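Local coordinates for protein Mypaa.01249.c (PDB 3RD5) that probably works as an oxidoreductase of the short-chain dehydrogenase/reductase family, though its substrate and physiological role are not established, at residues A[9-14]-A[234-239]; A[20-25]-A[117-122]; A[171-176]-A[246-251]; A[178-183]-A[190-195]. All coordinates share one frame; numbering follows the deposited sequence.

Overall arrangement
The four contacts belong to one Rossmann-type domain with a mixed central sheet. Contact 1 sets segment 9-14, near the start of the chain, against helix 226-240, which packs on the other face of the sheet from helix 161-185. Contacts 2 and 4 are nested inside the loop it closes; contact 3 crosses it along the chain. Contact 2 joins strand 18-22 to helix 110-126. Contacts 3 and 4 share helix 161-185 and meet strands 248-251 and 191-195, which are sheet neighbours; their centres are about 9 Å apart. Contacts 1 and 2 have centres about 20 Å apart and do not touch. Together the contacts sample helical layers on both faces of the sheet.

Contact 1 of 4, residues A[9-14]-A[234-239]; sequences ADLPSF and QTLYAA
The contact joins the N-terminal arm of a Rossmann-type domain to helix 226-240, with Leu11 set against Leu236 and Phe14 against Ala239. Segment 9-14 leads into strand 18-22. Within the two segments the contact is carried by these two apolar side chains of the arm, and about 158 Å² is buried in all.

Leu11 uses both of its methyl groups. CD2 rests against the backbone oxygen of Leu236, with Leu11 CD2 to Leu236 O at 3.8 Å. The other branch meets the leucine side chain, with Leu11 CD1 and Leu236 CD2 at 4.2 Å. The oxygen of Leu236 also takes a hydrogen bond from the hydroxyl of Ser240, so the methyl packs beside a carbonyl that already has a polar partner.

Phe14 reaches the helix one turn further on. Its ring meets the helix edge-on. The Phe14 CZ to Ala239 O distance is 3.8 Å, and the oxygen lies close to the ring plane, so it faces the aromatic C-H rim and not the pi cloud. With chi1 at -83°, the ring sits beside the backbone N of Phe14, anti to the carbonyl carbon, and this turns its rim toward the helix.

Helix 27-38 packs on the same residues. Leu11 and Leu236 both touch Glu35, and Phe14 and Leu236 both touch Leu36. Arg39 binds the backbone of the arm twice: its side-chain NE bonds to Leu11 O, and its main chain bonds to that of Phe14. The arrangement is that of a chain terminus laid over two helices on one face of a Rossmann fold.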
loop_
_atom_site.group_PDB
_atom_site.type_symbol
_atom_site.label_atom_id
_atom_site.label_comp_id
_atom_site.label_asym_id
_atom_site.label_seq_id
_atom_site.Cartn_x
_atom_site.Cartn_y
_atom_site.Cartn_z
ATOM N N ALA A 9 -2.334 19.239 -8.508
ATOM C CA ALA A 9 -3.192 20.366 -8.836
ATOM C C ALA A 9 -4.434 19.949 -9.632
ATOM O O ALA A 9 -5.453 20.650 -9.636
ATOM C CB ALA A 9 -2.403 21.462 -9.584
ATOM N N ASP A 10 -4.341 18.786 -10.272
ATOM C CA ASP A 10 -5.395 18.274 -11.140
ATOM C C ASP A 10 -6.335 17.327 -10.389
ATOM O O ASP A 10 -7.239 16.755 -10.980
ATOM C CB ASP A 10 -4.774 17.545 -12.342
ATOM C CG ASP A 10 -3.877 18.451 -13.165
ATOM O OD1 ASP A 10 -4.365 19.551 -13.581
ATOM O OD2 ASP A 10 -2.716 18.094 -13.425
ATOM N N LEU A 11 -6.141 17.162 -9.083
ATOM C CA LEU A 11 -7.027 16.250 -8.351
ATOM C C LEU A 11 -8.485 16.674 -8.418
ATOM O O LEU A 11 -8.792 17.857 -8.245
ATOM C CB LEU A 11 -6.662 16.172 -6.874
ATOM C CG LEU A 11 -5.665 15.202 -6.401
ATOM C CD1 LEU A 11 -5.309 15.518 -4.937
ATOM C CD2 LEU A 11 -6.106 13.683 -6.600
ATOM N N PRO A 12 -9.400 15.719 -8.638
ATOM C CA PRO A 12 -10.818 16.029 -8.551
ATOM C C PRO A 12 -11.279 16.167 -7.092
ATOM O O PRO A 12 -10.528 15.858 -6.148
ATOM C CB PRO A 12 -11.478 14.824 -9.208
ATOM C CG PRO A 12 -10.622 13.723 -8.854
ATOM C CD PRO A 12 -9.187 14.282 -8.910
ATOM N N SER A 13 -12.502 16.603 -6.906
ATOM C CA SER A 13 -13.072 16.692 -5.572
ATOM C C SER A 13 -13.199 15.299 -4.942
ATOM O O SER A 13 -13.546 14.319 -5.598
ATOM C CB SER A 13 -14.441 17.340 -5.629
ATOM O OG SER A 13 -15.046 17.412 -4.331
ATOM N N PHE A 14 -12.897 15.241 -3.632
ATOM C CA PHE A 14 -13.160 14.074 -2.795
ATOM C C PHE A 14 -14.210 14.400 -1.718
ATOM O O PHE A 14 -14.295 13.669 -0.707
ATOM C CB PHE A 14 -11.863 13.530 -2.150
ATOM C CG PHE A 14 -11.074 12.610 -3.059
ATOM C CD1 PHE A 14 -10.393 13.120 -4.177
ATOM C CD2 PHE A 14 -11.018 11.222 -2.820
ATOM C CE1 PHE A 14 -9.699 12.244 -5.014
ATOM C CE2 PHE A 14 -10.311 10.396 -3.659
ATOM C CZ PHE A 14 -9.689 10.919 -4.766
ATOM N N GLN A 234 2.147 10.122 -7.520
ATOM C CA GLN A 234 1.904 8.847 -8.184
ATOM C C GLN A 234 0.711 8.147 -7.525
ATOM O O GLN A 234 -0.213 7.652 -8.204
ATOM C CB GLN A 234 3.167 7.989 -8.164
ATOM C CG GLN A 234 4.503 8.693 -8.458
ATOM C CD GLN A 234 4.533 9.523 -9.711
ATOM O OE1 GLN A 234 3.944 9.129 -10.741
ATOM N NE2 GLN A 234 5.258 10.678 -9.652
ATOM N N THR A 235 0.735 8.074 -6.202
ATOM C CA THR A 235 -0.372 7.497 -5.441
ATOM C C THR A 235 -1.687 8.248 -5.683
ATOM O O THR A 235 -2.738 7.637 -5.843
ATOM C CB THR A 235 -0.069 7.499 -3.955
ATOM O OG1 THR A 235 1.161 6.816 -3.706
ATOM C CG2 THR A 235 -1.176 6.826 -3.154
ATOM N N LEU A 236 -1.600 9.575 -5.705
ATOM C CA LEU A 236 -2.789 10.417 -5.869
ATOM C C LEU A 236 -3.471 10.207 -7.227
ATOM O O LEU A 236 -4.687 10.235 -7.342
ATOM C CB LEU A 236 -2.410 11.889 -5.625
ATOM C CG LEU A 236 -2.076 12.256 -4.167
ATOM C CD1 LEU A 236 -1.363 13.636 -4.064
ATOM C CD2 LEU A 236 -3.337 12.199 -3.281
ATOM N N TYR A 237 -2.657 9.978 -8.267
ATOM C CA TYR A 237 -3.179 9.629 -9.583
ATOM C C TYR A 237 -3.906 8.267 -9.533
ATOM O O TYR A 237 -5.056 8.142 -9.961
ATOM C CB TYR A 237 -2.028 9.615 -10.589
ATOM C CG TYR A 237 -2.384 9.374 -12.038
ATOM C CD1 TYR A 237 -2.565 8.092 -12.510
ATOM C CD2 TYR A 237 -2.421 10.408 -12.937
ATOM C CE1 TYR A 237 -2.769 7.832 -13.871
ATOM C CE2 TYR A 237 -2.627 10.152 -14.293
ATOM C CZ TYR A 237 -2.790 8.868 -14.724
ATOM O OH TYR A 237 -2.987 8.634 -16.087
ATOM N N ALA A 238 -3.279 7.262 -8.930
ATOM C CA ALA A 238 -3.920 5.951 -8.777
ATOM C C ALA A 238 -5.204 6.007 -7.938
ATOM O O ALA A 238 -6.163 5.302 -8.221
ATOM C CB ALA A 238 -2.942 4.935 -8.167
ATOM N N ALA A 239 -5.237 6.893 -6.948
ATOM C CA ALA A 239 -6.417 7.017 -6.069
ATOM C C ALA A 239 -7.579 7.723 -6.694
ATOM O O ALA A 239 -8.697 7.574 -6.197
ATOM C CB ALA A 239 -6.032 7.743 -4.783
#

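Contact 2 of 4, residues A[20-25]-A[117-122]; sequences VITGAN and LGHFAL
Thr22 and His119 make the polar part of this contact, and Thr22 and Leu122 the apolar part. All three residues are buried.

The polar part is a single short hydrogen bond. Thr22 OG1 and His119 NE2 lie 2.7 Å apart. The hydroxyl sits at the edge of the imidazole, near the ring plane, so it meets the nitrogen end-on and not over a face. Thr22 OG1 has a second partner in the backbone N of Ala94. The far nitrogen of the ring, His119 ND1, is bonded to the backbone oxygen of Asn115. Bonds at both nitrogens should fix the rotation of the ring. The Thr22 torsion (chi1 64°) sets OG1 between the backbone N and the carbonyl carbon, from where it can reach both His119 and Ala94.

The apolar part is one methyl pair. Thr22 and Leu122 meet tip to tip, with Thr22 CG2 and Leu122 CD2 at 3.5 Å. Leu122 stands one helical turn from His119, and its CG is anti to the backbone N (chi1 179°). Around it lie Leu90 of the neighbouring strand, and Val77 and Phe80 of helix 74-82.

Thr22 and Gly23 open the Thr-Gly-x-x-x-Gly-x-Gly sequence, which in this family forms the nucleotide-binding turn. A threonine of the first strand, bonded to the Asn-Asn-Ala-Gly segment that begins at the last residue of strand 87-92, is the arrangement of a short-chain dehydrogenase Rossmann fold.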
loop_
_atom_site.group_PDB
_atom_site.type_symbol
_atom_site.label_atom_id
_atom_site.label_comp_id
_atom_site.label_asym_id
_atom_site.label_seq_id
_atom_site.Cartn_x
_atom_site.Cartn_y
_atom_site.Cartn_z
ATOM N N VAL A 20 -8.888 5.790 3.807
ATOM C CA VAL A 20 -8.012 5.262 4.832
ATOM C C VAL A 20 -6.626 5.180 4.271
ATOM O O VAL A 20 -6.462 4.607 3.177
ATOM C CB VAL A 20 -8.465 3.852 5.303
ATOM C CG1 VAL A 20 -7.450 3.236 6.287
ATOM C CG2 VAL A 20 -9.837 3.945 5.973
ATOM N N ILE A 21 -5.622 5.702 4.976
ATOM C CA ILE A 21 -4.218 5.717 4.522
ATOM C C ILE A 21 -3.349 5.154 5.621
ATOM O O ILE A 21 -3.320 5.719 6.719
ATOM C CB ILE A 21 -3.700 7.172 4.199
ATOM C CG1 ILE A 21 -4.645 7.887 3.225
ATOM C CG2 ILE A 21 -2.247 7.108 3.631
ATOM C CD1 ILE A 21 -4.184 9.317 2.857
ATOM N N THR A 22 -2.600 4.084 5.355
ATOM C CA THR A 22 -1.632 3.620 6.335
ATOM C C THR A 22 -0.376 4.477 6.234
ATOM O O THR A 22 0.051 4.854 5.128
ATOM C CB THR A 22 -1.307 2.150 6.173
ATOM O OG1 THR A 22 -0.666 1.939 4.904
ATOM C CG2 THR A 22 -2.593 1.254 6.249
ATOM N N GLY A 23 0.203 4.818 7.378
ATOM C CA GLY A 23 1.396 5.660 7.342
ATOM C C GLY A 23 2.494 5.213 8.195
ATOM O O GLY A 23 2.302 4.449 9.119
ATOM N N ALA A 24 3.687 5.705 7.850
ATOM C CA ALA A 24 4.904 5.427 8.562
ATOM C C ALA A 24 5.469 6.736 9.140
ATOM O O ALA A 24 6.653 6.779 9.500
ATOM C CB ALA A 24 5.890 4.738 7.586
ATOM N N ASN A 25 4.603 7.751 9.288
ATOM C CA ASN A 25 4.930 9.119 9.808
ATOM C C ASN A 25 6.094 9.721 9.018
ATOM O O ASN A 25 7.045 10.339 9.539
ATOM C CB ASN A 25 5.109 9.140 11.342
ATOM C CG ASN A 25 3.765 9.375 12.103
ATOM O OD1 ASN A 25 2.989 10.293 11.790
ATOM N ND2 ASN A 25 3.497 8.536 13.090
ATOM N N LEU A 117 2.245 -8.430 4.566
ATOM C CA LEU A 117 1.285 -9.239 5.332
ATOM C C LEU A 117 0.302 -8.441 6.150
ATOM O O LEU A 117 -0.890 -8.761 6.203
ATOM C CB LEU A 117 1.987 -10.309 6.203
ATOM C CG LEU A 117 2.785 -11.358 5.402
ATOM C CD1 LEU A 117 3.783 -12.152 6.302
ATOM C CD2 LEU A 117 1.877 -12.344 4.627
ATOM N N GLY A 118 0.775 -7.357 6.760
ATOM C CA GLY A 118 -0.154 -6.538 7.553
ATOM C C GLY A 118 -1.202 -5.855 6.651
ATOM O O GLY A 118 -2.359 -5.759 7.017
ATOM N N HIS A 119 -0.772 -5.401 5.490
ATOM C CA HIS A 119 -1.666 -4.833 4.465
ATOM C C HIS A 119 -2.636 -5.857 3.880
ATOM O O HIS A 119 -3.798 -5.560 3.612
ATOM C CB HIS A 119 -0.871 -4.139 3.366
ATOM C CG HIS A 119 -0.360 -2.779 3.755
ATOM N ND1 HIS A 119 0.916 -2.356 3.438
ATOM C CD2 HIS A 119 -0.986 -1.720 4.327
ATOM C CE1 HIS A 119 1.052 -1.090 3.842
ATOM N NE2 HIS A 119 -0.079 -0.691 4.428
ATOM N N PHE A 120 -2.154 -7.088 3.692
ATOM C CA PHE A 120 -2.991 -8.187 3.229
ATOM C C PHE A 120 -4.146 -8.421 4.201
ATOM O O PHE A 120 -5.315 -8.506 3.794
ATOM C CB PHE A 120 -2.117 -9.439 3.106
ATOM C CG PHE A 120 -2.850 -10.667 2.624
ATOM C CD1 PHE A 120 -2.947 -10.924 1.276
ATOM C CD2 PHE A 120 -3.468 -11.536 3.508
ATOM C CE1 PHE A 120 -3.636 -12.038 0.799
ATOM C CE2 PHE A 120 -4.160 -12.656 3.037
ATOM C CZ PHE A 120 -4.260 -12.896 1.694
ATOM N N ALA A 121 -3.824 -8.539 5.482
ATOM C CA ALA A 121 -4.836 -8.734 6.493
ATOM C C ALA A 121 -5.780 -7.557 6.574
ATOM O O ALA A 121 -7.023 -7.722 6.599
ATOM C CB ALA A 121 -4.143 -8.958 7.861
ATOM N N LEU A 122 -5.228 -6.361 6.563
ATOM C CA LEU A 122 -6.047 -5.142 6.641
ATOM C C LEU A 122 -7.061 -5.097 5.499
ATOM O O LEU A 122 -8.261 -4.765 5.686
ATOM C CB LEU A 122 -5.184 -3.888 6.611
ATOM C CG LEU A 122 -5.911 -2.552 6.653
ATOM C CD1 LEU A 122 -6.702 -2.412 7.975
ATOM C CD2 LEU A 122 -4.911 -1.395 6.453
#

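Contact 3 of 4, residues A[171-176]-A[246-251]; sequences ANLLFT and DSFVGP
Leu173 meets Phe248 and Thr176 meets Asp246 where helix 161-185 packs against strand 248-251 of the Rossmann-type sheet and the loop before it. This long helix carries the Tyr-x-x-x-Lys sequence of the family, ending at Lys169. Leu173, Thr176, Asp246 and Phe248 supply nearly all of the 191 Å² buried here.

Thr176 points its methyl at the loop before the strand. Thr176 CG2 lies 3.6 Å from Asp246 OD1, a plain van der Waals approach. The hydroxyl is turned back into the helix, where Thr176 OG1 donates to Asn172 O at 2.9 Å. That oxygen also accepts from the backbone N of Thr176, so it has two donors from one residue.

Asp246 takes a left-handed backbone conformation (phi 64°), and its CG lies anti to the backbone N. The carboxylate thereby lies beside the helix. Its polar partners lie outside the two segments: OD1 forms a salt bridge with Arg264, and OD2 is hydrogen-bonded to the hydroxyl of Ser177. These two ties hold the carboxylate in place beside the threonine methyl.

Leu173 covers one face of the Phe248 ring. The two side chains cross at about a right angle. One methyl reaches the rim of the ring, with Leu173 CD1 at 3.9 Å from Phe248 CE2. The other makes a CH-pi contact: Leu173 CD2 stands 3.7 Å from the centroid of the Phe248 ring, only 6° off the ring normal.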
loop_
_atom_site.group_PDB
_atom_site.type_symbol
_atom_site.label_atom_id
_atom_site.label_comp_id
_atom_site.label_asym_id
_atom_site.label_seq_id
_atom_site.Cartn_x
_atom_site.Cartn_y
_atom_site.Cartn_z
ATOM N N ALA A 171 5.780 -8.622 -3.713
ATOM C CA ALA A 171 4.549 -9.100 -3.093
ATOM C C ALA A 171 3.400 -8.104 -3.219
ATOM O O ALA A 171 2.268 -8.473 -3.520
ATOM C CB ALA A 171 4.777 -9.499 -1.633
ATOM N N ASN A 172 3.705 -6.802 -3.088
ATOM C CA ASN A 172 2.678 -5.766 -3.217
ATOM C C ASN A 172 2.012 -5.803 -4.592
ATOM O O ASN A 172 0.800 -5.578 -4.728
ATOM C CB ASN A 172 3.269 -4.358 -3.053
ATOM C CG ASN A 172 3.744 -3.992 -1.651
ATOM O OD1 ASN A 172 4.713 -3.212 -1.535
ATOM N ND2 ASN A 172 3.051 -4.430 -0.590
ATOM N N LEU A 173 2.793 -6.077 -5.636
ATOM C CA LEU A 173 2.265 -6.169 -6.999
ATOM C C LEU A 173 1.482 -7.464 -7.255
ATOM O O LEU A 173 0.406 -7.446 -7.863
ATOM C CB LEU A 173 3.392 -5.974 -8.043
ATOM C CG LEU A 173 3.895 -4.544 -8.088
ATOM C CD1 LEU A 173 5.132 -4.434 -8.979
ATOM C CD2 LEU A 173 2.834 -3.604 -8.719
ATOM N N LEU A 174 2.041 -8.586 -6.808
ATOM C CA LEU A 174 1.351 -9.872 -6.937
ATOM C C LEU A 174 0.041 -9.854 -6.156
ATOM O O LEU A 174 -0.959 -10.461 -6.573
ATOM C CB LEU A 174 2.273 -10.977 -6.460
ATOM C CG LEU A 174 3.495 -11.269 -7.330
ATOM C CD1 LEU A 174 4.453 -12.202 -6.576
ATOM C CD2 LEU A 174 3.111 -11.878 -8.693
ATOM N N PHE A 175 0.045 -9.184 -5.008
ATOM C CA PHE A 175 -1.176 -8.941 -4.192
ATOM C C PHE A 175 -2.229 -8.225 -5.019
ATOM O O PHE A 175 -3.410 -8.609 -5.080
ATOM C CB PHE A 175 -0.807 -8.121 -2.960
ATOM C CG PHE A 175 -1.983 -7.635 -2.188
ATOM C CD1 PHE A 175 -2.778 -8.468 -1.458
ATOM C CD2 PHE A 175 -2.233 -6.282 -2.161
ATOM C CE1 PHE A 175 -3.854 -7.970 -0.728
ATOM C CE2 PHE A 175 -3.262 -5.776 -1.401
ATOM C CZ PHE A 175 -4.091 -6.641 -0.708
ATOM N N THR A 176 -1.807 -7.129 -5.656
ATOM C CA THR A 176 -2.711 -6.320 -6.472
ATOM C C THR A 176 -3.321 -7.112 -7.635
ATOM O O THR A 176 -4.545 -7.064 -7.852
ATOM C CB THR A 176 -1.971 -5.111 -6.994
ATOM O OG1 THR A 176 -1.511 -4.286 -5.904
ATOM C CG2 THR A 176 -2.856 -4.229 -7.955
ATOM N N ASP A 246 -5.976 -3.515 -11.823
ATOM C CA ASP A 246 -4.573 -3.955 -11.934
ATOM C C ASP A 246 -3.686 -3.032 -12.743
ATOM O O ASP A 246 -2.660 -3.462 -13.273
ATOM C CB ASP A 246 -4.445 -5.432 -12.417
ATOM C CG ASP A 246 -3.081 -6.049 -12.114
ATOM O OD1 ASP A 246 -2.380 -5.593 -11.257
ATOM O OD2 ASP A 246 -2.749 -7.019 -12.846
ATOM N N SER A 247 -4.003 -1.748 -12.791
ATOM C CA SER A 247 -3.072 -0.768 -13.325
ATOM C C SER A 247 -2.009 -0.468 -12.289
ATOM O O SER A 247 -2.301 -0.467 -11.091
ATOM C CB SER A 247 -3.772 0.536 -13.656
ATOM O OG SER A 247 -4.704 0.407 -14.706
ATOM N N PHE A 248 -0.801 -0.179 -12.735
ATOM C CA PHE A 248 0.332 0.230 -11.905
ATOM C C PHE A 248 0.793 1.602 -12.430
ATOM O O PHE A 248 1.065 1.700 -13.642
ATOM C CB PHE A 248 1.463 -0.781 -12.111
ATOM C CG PHE A 248 2.691 -0.603 -11.245
ATOM C CD1 PHE A 248 2.657 -0.017 -10.000
ATOM C CD2 PHE A 248 3.911 -1.095 -11.705
ATOM C CE1 PHE A 248 3.804 0.043 -9.162
ATOM C CE2 PHE A 248 5.041 -1.049 -10.889
ATOM C CZ PHE A 248 4.999 -0.477 -9.639
ATOM N N VAL A 249 0.806 2.621 -11.560
ATOM C CA VAL A 249 1.040 4.024 -11.916
ATOM C C VAL A 249 2.396 4.446 -11.357
ATOM O O VAL A 249 2.749 4.159 -10.205
ATOM C CB VAL A 249 -0.076 4.935 -11.258
ATOM C CG1 VAL A 249 0.243 6.462 -11.398
ATOM C CG2 VAL A 249 -1.451 4.564 -11.945
ATOM N N GLY A 250 3.158 5.206 -12.143
ATOM C CA GLY A 250 4.396 5.782 -11.656
ATOM C C GLY A 250 5.026 6.683 -12.696
ATOM O O GLY A 250 4.432 6.978 -13.710
ATOM N N PRO A 251 6.273 7.113 -12.433
ATOM C CA PRO A 251 6.942 8.020 -13.374
ATOM C C PRO A 251 7.344 7.261 -14.636
ATOM O O PRO A 251 7.750 6.094 -14.601
ATOM C CB PRO A 251 8.167 8.476 -12.591
ATOM C CG PRO A 251 7.854 8.203 -11.149
ATOM C CD PRO A 251 7.048 6.945 -11.193
#

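Contact 4 of 4, residues A[178-183]-A[190-195]; sequences ELQRRL and LRALAA
Ala192 is the apolar centre, its methyl held between Leu179 and Leu183 of the helix. The closest apolar side-chain pair is Leu179 CD2 with Ala192 CB, 3.7 Å. Leu183 comes in beside it and lies obliquely over Leu190. Leu183 CD1 is 4.0 Å from Leu190 CB and 3.6 Å from Leu190 O, so it covers backbone as well as side chain.

Gln180 forms the polar edge. It accepts a hydrogen bond from the strand backbone, Ala192 N to Gln180 OE1, at 2.9 Å. The bond is nearly straight (171°), though the donor is tilted 29° from the amide plane. A bend at chi2 brings the amide back to the strand. Ala192 O accepts from the backbone N of Asp246, where the next strand approaches. The amide nitrogen of Gln180 is linked through a water to the strand: the water is 3.2 Å from Gln180 NE2 and 2.6 Å from Leu190 O. Gln180 NE2 also bonds to Thr184 OG1.

The helix and strand axes run nearly antiparallel, at 165°, and approach to 7.4 Å. This is the returning half of a beta-alpha-beta crossover from strand 133-137 to strand 191-195, a standard unit of the Rossmann fold.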
loop_
_atom_site.group_PDB
_atom_site.type_symbol
_atom_site.label_atom_id
_atom_site.label_comp_id
_atom_site.label_asym_id
_atom_site.label_seq_id
_atom_site.Cartn_x
_atom_site.Cartn_y
_atom_site.Cartn_z
ATOM N N GLU A 178 -3.657 -10.478 -7.964
ATOM C CA GLU A 178 -4.535 -11.548 -7.504
ATOM C C GLU A 178 -5.798 -10.982 -6.870
ATOM O O GLU A 178 -6.876 -11.524 -7.069
ATOM C CB GLU A 178 -3.808 -12.515 -6.586
ATOM C CG GLU A 178 -4.641 -13.637 -5.992
ATOM C CD GLU A 178 -5.146 -14.677 -6.942
ATOM O OE1 GLU A 178 -4.808 -14.644 -8.134
ATOM O OE2 GLU A 178 -5.890 -15.566 -6.428
ATOM N N LEU A 179 -5.681 -9.880 -6.150
ATOM C CA LEU A 179 -6.872 -9.220 -5.571
ATOM C C LEU A 179 -7.806 -8.823 -6.724
ATOM O O LEU A 179 -9.019 -9.075 -6.675
ATOM C CB LEU A 179 -6.486 -7.982 -4.747
ATOM C CG LEU A 179 -7.653 -7.191 -4.171
ATOM C CD1 LEU A 179 -8.632 -8.045 -3.339
ATOM C CD2 LEU A 179 -7.125 -6.044 -3.321
ATOM N N GLN A 180 -7.278 -8.213 -7.792
ATOM C CA GLN A 180 -8.143 -7.841 -8.891
ATOM C C GLN A 180 -8.795 -9.060 -9.527
ATOM O O GLN A 180 -9.987 -9.029 -9.858
ATOM C CB GLN A 180 -7.391 -7.010 -9.933
ATOM C CG GLN A 180 -8.333 -6.526 -11.052
ATOM C CD GLN A 180 -9.407 -5.619 -10.527
ATOM O OE1 GLN A 180 -9.125 -4.555 -10.010
ATOM N NE2 GLN A 180 -10.673 -6.018 -10.691
ATOM N N ARG A 181 -8.030 -10.142 -9.700
ATOM C CA ARG A 181 -8.606 -11.379 -10.290
ATOM C C ARG A 181 -9.791 -11.849 -9.444
ATOM O O ARG A 181 -10.851 -12.216 -10.003
ATOM C CB ARG A 181 -7.571 -12.465 -10.398
ATOM C CG ARG A 181 -8.040 -13.677 -11.173
ATOM C CD ARG A 181 -7.038 -14.805 -11.099
ATOM N NE ARG A 181 -6.976 -15.426 -9.791
ATOM C CZ ARG A 181 -7.886 -16.274 -9.307
ATOM N NH1 ARG A 181 -8.963 -16.623 -10.036
ATOM N NH2 ARG A 181 -7.729 -16.813 -8.099
ATOM N N ARG A 182 -9.641 -11.828 -8.132
ATOM C CA ARG A 182 -10.705 -12.258 -7.233
ATOM C C ARG A 182 -11.903 -11.323 -7.223
ATOM O O ARG A 182 -13.055 -11.775 -7.154
ATOM C CB ARG A 182 -10.135 -12.476 -5.845
ATOM C CG ARG A 182 -9.319 -13.755 -5.755
ATOM C CD ARG A 182 -8.612 -13.845 -4.426
ATOM N NE ARG A 182 -7.903 -15.095 -4.214
ATOM C CZ ARG A 182 -8.331 -16.093 -3.430
ATOM N NH1 ARG A 182 -9.457 -16.004 -2.789
ATOM N NH2 ARG A 182 -7.572 -17.156 -3.226
ATOM N N LEU A 183 -11.651 -10.018 -7.308
ATOM C CA LEU A 183 -12.731 -9.038 -7.342
ATOM C C LEU A 183 -13.544 -9.240 -8.597
ATOM O O LEU A 183 -14.784 -9.254 -8.553
ATOM C CB LEU A 183 -12.168 -7.605 -7.261
ATOM C CG LEU A 183 -11.566 -7.178 -5.927
ATOM C CD1 LEU A 183 -10.852 -5.847 -6.065
ATOM C CD2 LEU A 183 -12.667 -7.121 -4.816
ATOM N N LEU A 190 -15.321 -3.130 -7.179
ATOM C CA LEU A 190 -14.061 -2.615 -6.628
ATOM C C LEU A 190 -12.913 -2.885 -7.561
ATOM O O LEU A 190 -12.886 -3.904 -8.269
ATOM C CB LEU A 190 -13.747 -3.225 -5.259
ATOM C CG LEU A 190 -14.755 -2.993 -4.136
ATOM C CD1 LEU A 190 -14.340 -3.802 -2.880
ATOM C CD2 LEU A 190 -14.898 -1.512 -3.812
ATOM N N ARG A 191 -11.937 -1.987 -7.529
ATOM C CA ARG A 191 -10.667 -2.152 -8.281
ATOM C C ARG A 191 -9.500 -2.198 -7.310
ATOM O O ARG A 191 -9.495 -1.524 -6.272
ATOM C CB ARG A 191 -10.435 -1.023 -9.283
ATOM C CG ARG A 191 -11.267 -1.158 -10.480
ATOM C CD ARG A 191 -11.210 0.108 -11.328
ATOM N NE ARG A 191 -12.125 1.118 -10.792
ATOM C CZ ARG A 191 -12.429 2.244 -11.415
ATOM N NH1 ARG A 191 -11.769 2.601 -12.509
ATOM N NH2 ARG A 191 -13.386 3.019 -10.915
ATOM N N ALA A 192 -8.488 -2.967 -7.682
ATOM C CA ALA A 192 -7.178 -2.987 -7.025
ATOM C C ALA A 192 -6.145 -2.411 -7.959
ATOM O O ALA A 192 -5.980 -2.879 -9.080
ATOM C CB ALA A 192 -6.804 -4.454 -6.632
ATOM N N LEU A 193 -5.435 -1.384 -7.489
ATOM C CA LEU A 193 -4.445 -0.642 -8.277
ATOM C C LEU A 193 -3.177 -0.541 -7.489
ATOM O O LEU A 193 -3.149 -0.736 -6.272
ATOM C CB LEU A 193 -4.968 0.787 -8.580
ATOM C CG LEU A 193 -6.370 0.881 -9.172
ATOM C CD1 LEU A 193 -6.857 2.349 -9.270
ATOM C CD2 LEU A 193 -6.399 0.246 -10.546
ATOM N N ALA A 194 -2.085 -0.215 -8.161
ATOM C CA ALA A 194 -0.811 0.016 -7.494
ATOM C C ALA A 194 -0.160 1.282 -8.020
ATOM O O ALA A 194 -0.491 1.770 -9.096
ATOM C CB ALA A 194 0.139 -1.222 -7.680
ATOM N N ALA A 195 0.767 1.826 -7.227
ATOM C CA ALA A 195 1.557 3.008 -7.577
ATOM C C ALA A 195 2.929 2.852 -6.987
ATOM O O ALA A 195 3.134 2.089 -6.037
ATOM C CB ALA A 195 0.879 4.304 -7.015
HETATM O O HOH W 1 -13.719 -4.997 -10.455
#